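Local coordinates for beta-hydroxyacyl-(Acyl-carrier-protein) dehydratase FabA/FabZ (Xenorhabdus doucetiae, PDB 6QSR) that probably dehydrates 3-hydroxyacyl chains carried by an acyl carrier protein, as part of a dehydratase heterocomplex in the type II polyketide synthase that makes aryl polyene pigments, at residues Val28-Leu32 / Gly88-Trp93; Pro37-Leu41 / Glu81-Ala86; Gly72-Gly76 / Pro119-Gln123; Val126-Asn132 / Phe143-Cys149. All coordinates share one frame. Residues are numbered along the deposited sequence.

Contact 1: residues Val28-Leu32 / Gly88-Trp93; sequences VDRYL and GVWSGW. With NA (sodium ion), chain C.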
loop_
_atom_site.group_PDB
_atom_site.type_symbol
_atom_site.label_atom_id
_atom_site.label_comp_id
_atom_site.label_asym_id
_atom_site.label_seq_id
_atom_site.Cartn_x
_atom_site.Cartn_y
_atom_site.Cartn_z
ATOM N N VAL B 28 9.439 7.711 -14.010
ATOM C CA VAL B 28 8.274 7.753 -13.113
ATOM C C VAL B 28 8.604 8.233 -11.676
ATOM O O VAL B 28 7.810 8.950 -11.057
ATOM C CB VAL B 28 7.485 6.414 -13.164
ATOM C CG1 VAL B 28 8.246 5.271 -12.519
ATOM C CG2 VAL B 28 6.105 6.566 -12.550
ATOM N N ASP B 29 9.790 7.890 -11.176
ATOM C CA ASP B 29 10.269 8.388 -9.866
ATOM C C ASP B 29 10.338 9.922 -9.742
ATOM O O ASP B 29 10.211 10.449 -8.636
ATOM C CB ASP B 29 11.623 7.756 -9.492
ATOM C CG ASP B 29 12.784 8.309 -10.308
ATOM O OD1 ASP B 29 13.112 7.717 -11.350
ATOM O OD2 ASP B 29 13.364 9.340 -9.912
ATOM N N ARG B 30 10.541 10.631 -10.853
ATOM C CA ARG B 30 10.593 12.104 -10.850
ATOM C C ARG B 30 9.253 12.794 -10.516
ATOM O O ARG B 30 9.239 13.958 -10.117
ATOM C CB ARG B 30 11.121 12.629 -12.196
ATOM C CG ARG B 30 12.503 12.122 -12.598
ATOM C CD ARG B 30 13.602 12.562 -11.640
ATOM N NE ARG B 30 14.932 12.234 -12.162
ATOM C CZ ARG B 30 15.604 12.942 -13.075
ATOM N NH1 ARG B 30 16.809 12.527 -13.465
ATOM N NH2 ARG B 30 15.094 14.057 -13.610
ATOM N N TYR B 31 8.138 12.081 -10.678
ATOM C CA TYR B 31 6.811 12.582 -10.318
ATOM C C TYR B 31 6.365 12.262 -8.874
ATOM O O TYR B 31 5.295 12.712 -8.452
ATOM C CB TYR B 31 5.771 12.025 -11.298
ATOM C CG TYR B 31 6.012 12.419 -12.741
ATOM C CD1 TYR B 31 5.760 13.721 -13.179
ATOM C CD2 TYR B 31 6.471 11.487 -13.675
ATOM C CE1 TYR B 31 5.966 14.087 -14.503
ATOM C CE2 TYR B 31 6.678 11.841 -15.002
ATOM C CZ TYR B 31 6.429 13.139 -15.413
ATOM O OH TYR B 31 6.642 13.478 -16.729
ATOM N N LEU B 32 7.170 11.495 -8.133
ATOM C CA LEU B 32 6.829 11.036 -6.779
ATOM C C LEU B 32 7.782 11.575 -5.719
ATOM O O LEU B 32 8.971 11.730 -5.990
ATOM C CB LEU B 32 6.887 9.503 -6.731
ATOM C CG LEU B 32 5.862 8.791 -7.623
ATOM C CD1 LEU B 32 6.170 7.306 -7.722
ATOM C CD2 LEU B 32 4.469 9.018 -7.072
ATOM N N GLY B 88 -0.166 9.144 -7.231
ATOM C CA GLY B 88 1.003 9.990 -6.980
ATOM C C GLY B 88 1.640 10.575 -8.231
ATOM O O GLY B 88 2.018 11.752 -8.242
ATOM N N VAL B 89 1.753 9.756 -9.278
ATOM C CA VAL B 89 2.271 10.196 -10.575
ATOM C C VAL B 89 1.337 11.253 -11.179
ATOM O O VAL B 89 1.805 12.292 -11.649
ATOM C CB VAL B 89 2.460 9.010 -11.552
ATOM C CG1 VAL B 89 2.726 9.491 -12.978
ATOM C CG2 VAL B 89 3.591 8.094 -11.078
ATOM N N TRP B 90 0.029 10.981 -11.163
ATOM C CA TRP B 90 -0.978 11.954 -11.595
ATOM C C TRP B 90 -0.782 13.334 -10.961
ATOM O O TRP B 90 -0.686 14.332 -11.681
ATOM C CB TRP B 90 -2.396 11.442 -11.329
ATOM C CG TRP B 90 -3.466 12.362 -11.820
ATOM C CD1 TRP B 90 -4.026 12.378 -13.063
ATOM C CD2 TRP B 90 -4.104 13.399 -11.075
ATOM N NE1 TRP B 90 -4.982 13.356 -13.135
ATOM C CE2 TRP B 90 -5.044 14.008 -11.930
ATOM C CE3 TRP B 90 -3.958 13.890 -9.769
ATOM C CZ2 TRP B 90 -5.842 15.082 -11.521
ATOM C CZ3 TRP B 90 -4.759 14.949 -9.358
ATOM C CH2 TRP B 90 -5.683 15.540 -10.234
ATOM N N SER B 91 -0.708 13.388 -9.629
ATOM C CA SER B 91 -0.576 14.672 -8.940
ATOM C C SER B 91 0.786 15.305 -9.196
ATOM O O SER B 91 0.873 16.522 -9.360
ATOM C CB SER B 91 -0.840 14.546 -7.437
ATOM O OG SER B 91 -0.009 13.569 -6.853
ATOM N N GLY B 92 1.832 14.483 -9.262
ATOM C CA GLY B 92 3.175 14.958 -9.593
ATOM C C GLY B 92 3.294 15.624 -10.951
ATOM O O GLY B 92 3.907 16.690 -11.066
ATOM N N TRP B 93 2.722 14.983 -11.972
ATOM C CA TRP B 93 2.701 15.503 -13.345
ATOM C C TRP B 93 2.027 16.875 -13.405
ATOM O O TRP B 93 2.553 17.799 -14.018
ATOM C CB TRP B 93 1.999 14.521 -14.319
ATOM C CG TRP B 93 1.391 15.190 -15.549
ATOM C CD1 TRP B 93 0.152 15.758 -15.638
ATOM C CD2 TRP B 93 1.997 15.358 -16.832
ATOM N NE1 TRP B 93 -0.053 16.273 -16.891
ATOM C CE2 TRP B 93 1.062 16.041 -17.649
ATOM C CE3 TRP B 93 3.235 14.999 -17.373
ATOM C CZ2 TRP B 93 1.330 16.373 -18.983
ATOM C CZ3 TRP B 93 3.504 15.331 -18.701
ATOM C CH2 TRP B 93 2.552 16.010 -19.491
HETATM NA NA NA C . 11.081 10.603 -6.420
HETATM O O HOH W 1 13.297 9.927 -7.178
HETATM O O HOH W 2 3.440 13.100 -6.404
HETATM O O HOH W 3 12.094 12.415 -5.636
#
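V28-Y31 form a 3-10 turn, closed by Y31 N to V28 O (3.2 Å), whose end lies against helix 88-93; the CA atoms of Y31 and G92 are 4.4 Å apart. Two glycines four residues apart permit this approach: a CB on G92 would collide with Y31 O, and one on G88 with L32 CD2. G92 CA makes a CA-H...O contact to Y31 O (3.3 Å). V89 is the main apolar partner, its CG2 touching V28 CG2 (3.3 Å) and L32 CG (4.2 Å). The Y31 ring lies beside W93, with CE1 4.0 Å from W93 CB, while its hydroxyl is hydrogen-bonded to the backbone N of L26. One water donates to both Y31 O (2.8 Å) and G88 O (2.7 Å), which cannot pair directly. D29 O and L32 O each bind sodium at 2.4 Å, alongside H34 and waters. The segment therefore turns its carbonyls two ways, D29 and L32 to the ion, Y31 toward the helix through G92 CA and a shared water.

Contact 2: residues Pro37-Leu41 / Glu81-Ala86; sequences PMVLL and EMMAQA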
loop_
_atom_site.group_PDB
_atom_site.type_symbol
_atom_site.label_atom_id
_atom_site.label_comp_id
_atom_site.label_asym_id
_atom_site.label_seq_id
_atom_site.Cartn_x
_atom_site.Cartn_y
_atom_site.Cartn_z
ATOM N N PRO B 37 14.388 2.234 -2.741
ATOM C CA PRO B 37 13.664 1.113 -3.365
ATOM C C PRO B 37 12.116 1.145 -3.283
ATOM O O PRO B 37 11.478 0.158 -3.667
ATOM C CB PRO B 37 14.211 -0.100 -2.596
ATOM C CG PRO B 37 14.508 0.437 -1.231
ATOM C CD PRO B 37 14.950 1.865 -1.427
ATOM N N MET B 38 11.520 2.252 -2.826
ATOM C CA MET B 38 10.061 2.350 -2.643
ATOM C C MET B 38 9.289 3.002 -3.803
ATOM O O MET B 38 8.204 3.547 -3.595
ATOM C CB MET B 38 9.745 3.063 -1.313
ATOM C CG MET B 38 9.914 2.160 -0.110
ATOM S SD MET B 38 8.843 0.709 -0.157
ATOM C CE MET B 38 7.220 1.459 -0.283
ATOM N N VAL B 39 9.831 2.936 -5.019
ATOM C CA VAL B 39 9.065 3.273 -6.216
ATOM C C VAL B 39 8.730 1.946 -6.856
ATOM O O VAL B 39 9.631 1.206 -7.261
ATOM C CB VAL B 39 9.862 4.150 -7.194
ATOM C CG1 VAL B 39 9.078 4.373 -8.484
ATOM C CG2 VAL B 39 10.221 5.471 -6.540
ATOM N N LEU B 40 7.437 1.651 -6.952
ATOM C CA LEU B 40 6.961 0.359 -7.421
ATOM C C LEU B 40 6.324 0.445 -8.820
ATOM O O LEU B 40 5.531 -0.408 -9.184
ATOM C CB LEU B 40 5.983 -0.242 -6.395
ATOM C CG LEU B 40 6.647 -0.957 -5.212
ATOM C CD1 LEU B 40 7.146 0.026 -4.157
ATOM C CD2 LEU B 40 5.698 -1.967 -4.589
ATOM N N LEU B 41 6.693 1.465 -9.596
ATOM C CA LEU B 41 6.287 1.582 -11.000
ATOM C C LEU B 41 7.536 1.829 -11.832
ATOM O O LEU B 41 8.536 2.320 -11.317
ATOM C CB LEU B 41 5.284 2.727 -11.196
ATOM C CG LEU B 41 4.053 2.749 -10.287
ATOM C CD1 LEU B 41 3.318 4.078 -10.414
ATOM C CD2 LEU B 41 3.133 1.589 -10.621
ATOM N N GLU B 81 -0.647 -0.425 -3.415
ATOM C CA GLU B 81 0.540 0.433 -3.475
ATOM C C GLU B 81 0.872 0.852 -4.906
ATOM O O GLU B 81 1.295 1.980 -5.129
ATOM C CB GLU B 81 1.760 -0.249 -2.842
ATOM C CG GLU B 81 3.024 0.619 -2.753
ATOM C CD GLU B 81 2.869 1.868 -1.890
ATOM O OE1 GLU B 81 1.919 1.939 -1.085
ATOM O OE2 GLU B 81 3.704 2.791 -2.009
ATOM N N MET B 82 0.713 -0.052 -5.867
ATOM C CA MET B 82 0.889 0.310 -7.268
ATOM C C MET B 82 -0.185 1.340 -7.696
ATOM O O MET B 82 0.129 2.337 -8.342
ATOM C CB MET B 82 0.891 -0.934 -8.160
ATOM C CG MET B 82 2.100 -1.856 -7.943
ATOM S SD MET B 82 2.108 -3.281 -9.055
ATOM C CE MET B 82 0.834 -4.263 -8.278
ATOM N N MET B 83 -1.435 1.125 -7.287
ATOM C CA MET B 83 -2.521 2.087 -7.561
ATOM C C MET B 83 -2.313 3.435 -6.873
ATOM O O MET B 83 -2.545 4.494 -7.480
ATOM C CB MET B 83 -3.874 1.488 -7.182
ATOM C CG MET B 83 -4.354 0.444 -8.172
ATOM S SD MET B 83 -5.962 -0.246 -7.721
ATOM C CE MET B 83 -5.466 -1.604 -6.691
ATOM N N ALA B 84 -1.853 3.391 -5.625
ATOM C CA ALA B 84 -1.549 4.599 -4.862
ATOM C C ALA B 84 -0.468 5.424 -5.542
ATOM O O ALA B 84 -0.604 6.652 -5.684
ATOM C CB ALA B 84 -1.120 4.242 -3.447
ATOM N N GLN B 85 0.589 4.752 -5.987
ATOM C CA GLN B 85 1.685 5.441 -6.661
ATOM C C GLN B 85 1.286 5.999 -8.018
ATOM O O GLN B 85 1.769 7.057 -8.391
ATOM C CB GLN B 85 2.929 4.557 -6.756
ATOM C CG GLN B 85 3.618 4.436 -5.410
ATOM C CD GLN B 85 4.941 3.705 -5.458
ATOM O OE1 GLN B 85 5.604 3.647 -6.497
ATOM N NE2 GLN B 85 5.338 3.147 -4.325
ATOM N N ALA B 86 0.383 5.322 -8.731
ATOM C CA ALA B 86 -0.161 5.865 -9.972
ATOM C C ALA B 86 -0.886 7.191 -9.731
ATOM O O ALA B 86 -0.741 8.123 -10.518
ATOM C CB ALA B 86 -1.096 4.864 -10.647
#
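In this hot-dog fold the long helix 79-97 is the filling, and P37-L41, the loop leading into strand 43-48, lies across its flank, with L40 and M82 closest at 6.1 Å between CA atoms. The polar part of the contact centres on Q85. Its OE1 accepts a short, nearly straight bond from L40 N (2.7 Å, 171°), and its NE2 reaches M38 O in a weak bond (3.0 Å, 125°). One helical turn earlier, E81 OE2 takes a good bond from Q85 NE2 (2.9 Å), so the Q85 amide is bonded at both ends. Apolar contacts surround this bridge. L40 directs its CB at the helix, and its CD2 meets E81 CG (4.1 Å); L41 wedges between successive turns, CD2 on M82 CB (4.2 Å) and CD1 on Q85 CB (3.7 Å). I129 of strand 126-133 packs against both L41 and A86. R30 of the AMP-dependent synthetase and ligase chain packs on P37 and M38, bringing the loop close to the heterodimer interface. The M38 side chain also folds back to the helix, its CE lying 4.1 Å from E81 OE2.

Contact 3: residues Gly72-Gly76 / Pro119-Gln123; sequences GHLPG and PAFTQ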
loop_
_atom_site.group_PDB
_atom_site.type_symbol
_atom_site.label_atom_id
_atom_site.label_comp_id
_atom_site.label_asym_id
_atom_site.label_seq_id
_atom_site.Cartn_x
_atom_site.Cartn_y
_atom_site.Cartn_z
ATOM N N GLY B 72 8.541 -16.431 -6.286
ATOM C CA GLY B 72 8.845 -15.467 -7.354
ATOM C C GLY B 72 7.702 -14.558 -7.798
ATOM O O GLY B 72 7.844 -13.845 -8.803
ATOM N N HIS B 73 6.586 -14.561 -7.059
ATOM C CA HIS B 73 5.391 -13.791 -7.433
ATOM C C HIS B 73 5.152 -12.600 -6.511
ATOM O O HIS B 73 5.546 -12.625 -5.351
ATOM C CB HIS B 73 4.154 -14.703 -7.467
ATOM C CG HIS B 73 4.365 -15.964 -8.242
ATOM N ND1 HIS B 73 4.934 -15.972 -9.500
ATOM C CD2 HIS B 73 4.114 -17.258 -7.934
ATOM C CE1 HIS B 73 5.015 -17.214 -9.936
ATOM N NE2 HIS B 73 4.527 -18.014 -9.006
ATOM N N LEU B 74 4.535 -11.549 -7.058
ATOM C CA LEU B 74 4.163 -10.356 -6.297
ATOM C C LEU B 74 2.803 -10.582 -5.669
ATOM O O LEU B 74 1.826 -10.751 -6.390
ATOM C CB LEU B 74 4.096 -9.116 -7.203
ATOM C CG LEU B 74 3.719 -7.803 -6.496
ATOM C CD1 LEU B 74 4.847 -7.331 -5.586
ATOM C CD2 LEU B 74 3.299 -6.715 -7.492
ATOM N N PRO B 75 2.715 -10.559 -4.326
ATOM C CA PRO B 75 1.406 -10.762 -3.710
ATOM C C PRO B 75 0.367 -9.737 -4.180
ATOM O O PRO B 75 0.713 -8.580 -4.444
ATOM C CB PRO B 75 1.696 -10.596 -2.219
ATOM C CG PRO B 75 3.115 -10.996 -2.072
ATOM C CD PRO B 75 3.781 -10.472 -3.312
ATOM N N GLY B 76 -0.887 -10.190 -4.289
ATOM C CA GLY B 76 -2.000 -9.379 -4.772
ATOM C C GLY B 76 -2.253 -8.080 -4.044
ATOM O O GLY B 76 -2.684 -7.111 -4.653
ATOM N N PRO B 119 -4.364 -14.443 -6.378
ATOM C CA PRO B 119 -3.693 -14.185 -5.098
ATOM C C PRO B 119 -2.327 -13.514 -5.234
ATOM O O PRO B 119 -1.893 -12.818 -4.310
ATOM C CB PRO B 119 -3.569 -15.581 -4.479
ATOM C CG PRO B 119 -3.677 -16.540 -5.599
ATOM C CD PRO B 119 -4.528 -15.887 -6.635
ATOM N N ALA B 120 -1.664 -13.719 -6.371
ATOM C CA ALA B 120 -0.378 -13.074 -6.655
ATOM C C ALA B 120 -0.227 -12.818 -8.141
ATOM O O ALA B 120 -0.883 -13.475 -8.965
ATOM C CB ALA B 120 0.776 -13.927 -6.146
ATOM N N PHE B 121 0.622 -11.850 -8.483
ATOM C CA PHE B 121 0.936 -11.565 -9.886
ATOM C C PHE B 121 2.175 -12.351 -10.282
ATOM O O PHE B 121 3.240 -12.198 -9.674
ATOM C CB PHE B 121 1.176 -10.071 -10.099
ATOM C CG PHE B 121 0.021 -9.203 -9.675
ATOM C CD1 PHE B 121 0.049 -8.530 -8.459
ATOM C CD2 PHE B 121 -1.097 -9.053 -10.495
ATOM C CE1 PHE B 121 -1.021 -7.722 -8.069
ATOM C CE2 PHE B 121 -2.167 -8.244 -10.114
ATOM C CZ PHE B 121 -2.128 -7.593 -8.889
ATOM N N THR B 122 2.044 -13.170 -11.322
ATOM C CA THR B 122 3.105 -14.089 -11.694
ATOM C C THR B 122 4.296 -13.348 -12.300
ATOM O O THR B 122 4.143 -12.324 -12.973
ATOM C CB THR B 122 2.602 -15.198 -12.645
ATOM O OG1 THR B 122 1.979 -14.606 -13.780
ATOM C CG2 THR B 122 1.588 -16.088 -11.946
ATOM N N GLN B 123 5.482 -13.873 -12.005
ATOM C CA GLN B 123 6.747 -13.460 -12.607
ATOM C C GLN B 123 6.615 -13.354 -14.125
ATOM O O GLN B 123 6.078 -14.264 -14.759
ATOM C CB GLN B 123 7.822 -14.508 -12.276
ATOM C CG GLN B 123 9.245 -14.068 -12.555
ATOM C CD GLN B 123 9.976 -13.707 -11.283
ATOM O OE1 GLN B 123 10.448 -14.587 -10.550
ATOM N NE2 GLN B 123 10.056 -12.409 -10.996
#
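G72 opens the segment with a positive phi (85°), a conformation suited to glycine, and passes close to the Q123 side chain, where a CB would strike OE1. H73 follows, its backbone N bonded to N69; its CB meets A120 CB (3.7 Å) and F121 O (3.5 Å). The H73 ring extends along the other segment, with T122 CG2 over one face, and H73 ND1 accepts a weak bond from Q123 N (3.3 Å). L74 forms the hydrogen-bonded antiparallel pair with F121: L74 N donates to F121 O (3.0 Å) and F121 N to L74 O (2.7 Å). Their side chains share one face, L74 CD2 touching F121 CD1 (3.8 Å), and both pack on M82 of helix 79-97. P75 faces A120 as a non-hydrogen-bonded pair, its CB pointing away from the other segment. G76 N then donates to P119 O (2.8 Å), a carbonyl so near that a CB on G76 would clash with it; G76 CA touches F121 CE1 (3.8 Å). P119 packs on S61 of the AMP-dependent synthetase and ligase chain. The segments form a short antiparallel ribbon beside the main sheet of the hot-dog fold, one strand just preceding helix 79-97, the other following strand 107-116.

Contact 4: residues Val126-Asn132 / Phe143-Cys149; sequences VLDIQMN and FEGEISC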
loop_
_atom_site.group_PDB
_atom_site.type_symbol
_atom_site.label_atom_id
_atom_site.label_comp_id
_atom_site.label_asym_id
_atom_site.label_seq_id
_atom_site.Cartn_x
_atom_site.Cartn_y
_atom_site.Cartn_z
ATOM N N VAL B 126 3.390 -8.163 -17.281
ATOM C CA VAL B 126 3.426 -6.727 -17.537
ATOM C C VAL B 126 2.105 -6.151 -17.044
ATOM O O VAL B 126 1.047 -6.479 -17.573
ATOM C CB VAL B 126 3.662 -6.433 -19.031
ATOM C CG1 VAL B 126 3.698 -4.932 -19.300
ATOM C CG2 VAL B 126 4.967 -7.080 -19.463
ATOM N N LEU B 127 2.172 -5.335 -15.990
ATOM C CA LEU B 127 0.978 -4.807 -15.330
ATOM C C LEU B 127 0.670 -3.371 -15.756
ATOM O O LEU B 127 1.537 -2.503 -15.697
ATOM C CB LEU B 127 1.151 -4.887 -13.802
ATOM C CG LEU B 127 1.299 -6.311 -13.247
ATOM C CD1 LEU B 127 1.358 -6.259 -11.735
ATOM C CD2 LEU B 127 0.162 -7.226 -13.702
ATOM N N ASP B 128 -0.566 -3.136 -16.184
ATOM C CA ASP B 128 -1.048 -1.787 -16.522
ATOM C C ASP B 128 -1.898 -1.269 -15.380
ATOM O O ASP B 128 -2.933 -1.857 -15.058
ATOM C CB ASP B 128 -1.862 -1.796 -17.818
ATOM C CG ASP B 128 -0.996 -2.024 -19.039
ATOM O OD1 ASP B 128 -0.034 -1.251 -19.240
ATOM O OD2 ASP B 128 -1.273 -2.983 -19.792
ATOM N N ILE B 129 -1.453 -0.174 -14.762
ATOM C CA ILE B 129 -2.181 0.440 -13.659
ATOM C C ILE B 129 -2.871 1.707 -14.186
ATOM O O ILE B 129 -2.208 2.664 -14.586
ATOM C CB ILE B 129 -1.249 0.732 -12.465
ATOM C CG1 ILE B 129 -0.595 -0.572 -11.964
ATOM C CG2 ILE B 129 -2.026 1.361 -11.318
ATOM C CD1 ILE B 129 0.729 -0.898 -12.608
ATOM N N GLN B 130 -4.203 1.688 -14.207
ATOM C CA GLN B 130 -5.006 2.773 -14.800
ATOM C C GLN B 130 -5.969 3.322 -13.753
ATOM O O GLN B 130 -6.859 2.598 -13.293
ATOM C CB GLN B 130 -5.759 2.263 -16.031
ATOM C CG GLN B 130 -4.859 2.068 -17.245
ATOM C CD GLN B 130 -5.602 1.576 -18.478
ATOM O OE1 GLN B 130 -6.197 2.366 -19.221
ATOM N NE2 GLN B 130 -5.550 0.268 -18.717
ATOM N N MET B 131 -5.769 4.585 -13.362
ATOM C CA MET B 131 -6.595 5.251 -12.337
ATOM C C MET B 131 -7.428 6.389 -12.956
ATOM O O MET B 131 -6.923 7.152 -13.786
ATOM C CB MET B 131 -5.725 5.805 -11.200
ATOM C CG MET B 131 -4.736 4.815 -10.575
ATOM S SD MET B 131 -5.565 3.356 -9.914
ATOM C CE MET B 131 -6.350 4.018 -8.441
ATOM N N ASN B 132 -8.692 6.483 -12.532
ATOM C CA ASN B 132 -9.648 7.507 -12.985
ATOM C C ASN B 132 -10.018 8.421 -11.819
ATOM O O ASN B 132 -10.420 7.944 -10.753
ATOM C CB ASN B 132 -10.938 6.855 -13.491
ATOM C CG ASN B 132 -10.724 6.000 -14.710
ATOM O OD1 ASN B 132 -9.926 6.329 -15.581
ATOM N ND2 ASN B 132 -11.466 4.907 -14.796
ATOM N N PHE B 143 -9.896 8.260 -6.144
ATOM C CA PHE B 143 -9.705 7.659 -7.467
ATOM C C PHE B 143 -10.263 6.244 -7.518
ATOM O O PHE B 143 -10.136 5.495 -6.549
ATOM C CB PHE B 143 -8.210 7.582 -7.817
ATOM C CG PHE B 143 -7.576 8.905 -8.162
ATOM C CD1 PHE B 143 -7.260 9.830 -7.166
ATOM C CD2 PHE B 143 -7.239 9.206 -9.477
ATOM C CE1 PHE B 143 -6.667 11.049 -7.483
ATOM C CE2 PHE B 143 -6.634 10.415 -9.797
ATOM C CZ PHE B 143 -6.349 11.336 -8.799
ATOM N N GLU B 144 -10.869 5.885 -8.650
ATOM C CA GLU B 144 -11.211 4.489 -8.950
ATOM C C GLU B 144 -10.089 3.935 -9.826
ATOM O O GLU B 144 -9.469 4.689 -10.587
ATOM C CB GLU B 144 -12.551 4.409 -9.673
ATOM C CG GLU B 144 -13.132 3.005 -9.749
ATOM C CD GLU B 144 -14.606 3.000 -10.121
ATOM O OE1 GLU B 144 -15.320 2.076 -9.671
ATOM O OE2 GLU B 144 -15.055 3.916 -10.849
ATOM N N GLY B 145 -9.832 2.631 -9.720
ATOM C CA GLY B 145 -8.652 2.029 -10.340
ATOM C C GLY B 145 -8.815 0.640 -10.916
ATOM O O GLY B 145 -9.690 -0.115 -10.510
ATOM N N GLU B 146 -7.937 0.311 -11.856
ATOM C CA GLU B 146 -7.897 -1.006 -12.463
ATOM C C GLU B 146 -6.444 -1.408 -12.748
ATOM O O GLU B 146 -5.671 -0.603 -13.284
ATOM C CB GLU B 146 -8.728 -0.969 -13.741
ATOM C CG GLU B 146 -8.689 -2.202 -14.620
ATOM C CD GLU B 146 -9.315 -1.917 -15.971
ATOM O OE1 GLU B 146 -8.564 -1.848 -16.969
ATOM O OE2 GLU B 146 -10.551 -1.725 -16.020
ATOM N N ILE B 147 -6.079 -2.631 -12.348
ATOM C CA ILE B 147 -4.850 -3.280 -12.810
ATOM C C ILE B 147 -5.241 -4.354 -13.821
ATOM O O ILE B 147 -6.076 -5.216 -13.534
ATOM C CB ILE B 147 -4.013 -3.883 -11.664
ATOM C CG1 ILE B 147 -3.716 -2.804 -10.618
ATOM C CG2 ILE B 147 -2.698 -4.471 -12.192
ATOM C CD1 ILE B 147 -2.775 -3.225 -9.518
ATOM N N SER B 148 -4.624 -4.285 -14.997
ATOM C CA SER B 148 -4.840 -5.244 -16.070
ATOM C C SER B 148 -3.511 -5.772 -16.614
ATOM O O SER B 148 -2.444 -5.174 -16.402
ATOM C CB SER B 148 -5.669 -4.601 -17.183
ATOM O OG SER B 148 -4.966 -3.540 -17.808
ATOM N N CYS B 149 -3.589 -6.914 -17.293
ATOM C CA CYS B 149 -2.441 -7.527 -17.946
ATOM C C CYS B 149 -2.894 -7.956 -19.330
ATOM O O CYS B 149 -3.758 -8.832 -19.445
ATOM C CB CYS B 149 -1.926 -8.735 -17.156
ATOM S SG CYS B 149 -0.530 -9.550 -17.970
HETATM O O HOH W 4 -3.580 -4.396 -19.967
HETATM O O HOH W 5 -5.471 -1.284 -16.334
#
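G145, without a side chain, leaves a hollow on the M131 face of these antiparallel strands, and the folded M131 side chain fills it: M131 SD sits 3.4 Å from G145 CA, where a CB on G145 would clash. M131 CE continues over F143 CB (4.1 Å). Further along the same face, I129 CG1 rests against I147 CG1 (4.1 Å), and L127 reaches across with CB near I147 CG2 (4.2 Å). This apolar relief meets helix 79-97, with M131 against M83 and A86. The other face carries D128, Q130 and N132 opposite S148, E146 and E144, and waters fill its gaps: one joins D128 OD2 and S148 OG (both 2.7 Å), another S148 OG (2.7 Å) and Q130 NE2 (2.8 Å). D128 OD1 is also held by H53 and Q55. Paired backbone hydrogen bonds link D128 with S148, Q130 with E146 and N132 with E144. These strands are part of the curved antiparallel sheet that forms the bun of the hot-dog fold.

Helix 79-97 ties the four contacts together. Contacts 1 and 2, with centres 10 Å apart, use successive parts of it, and contact 2 is nested along the chain within the loop that contact 1 closes; they also touch through V28 and L41. Contact 3 lies on the other side of the chain's centre from contact 1, about 25 Å between centres, yet M82 reaches it from contact 2. Contact 4 comes last in the sequence and belongs to the main sheet; its centre is about 12 Å from that of contact 2, and it meets the helix through A86 against I129 and M131. W90 on F143 joins contacts 1 and 4, and F121 on L127 joins contacts 3 and 4. The helix thus lies between the N-terminal loops and the sheet.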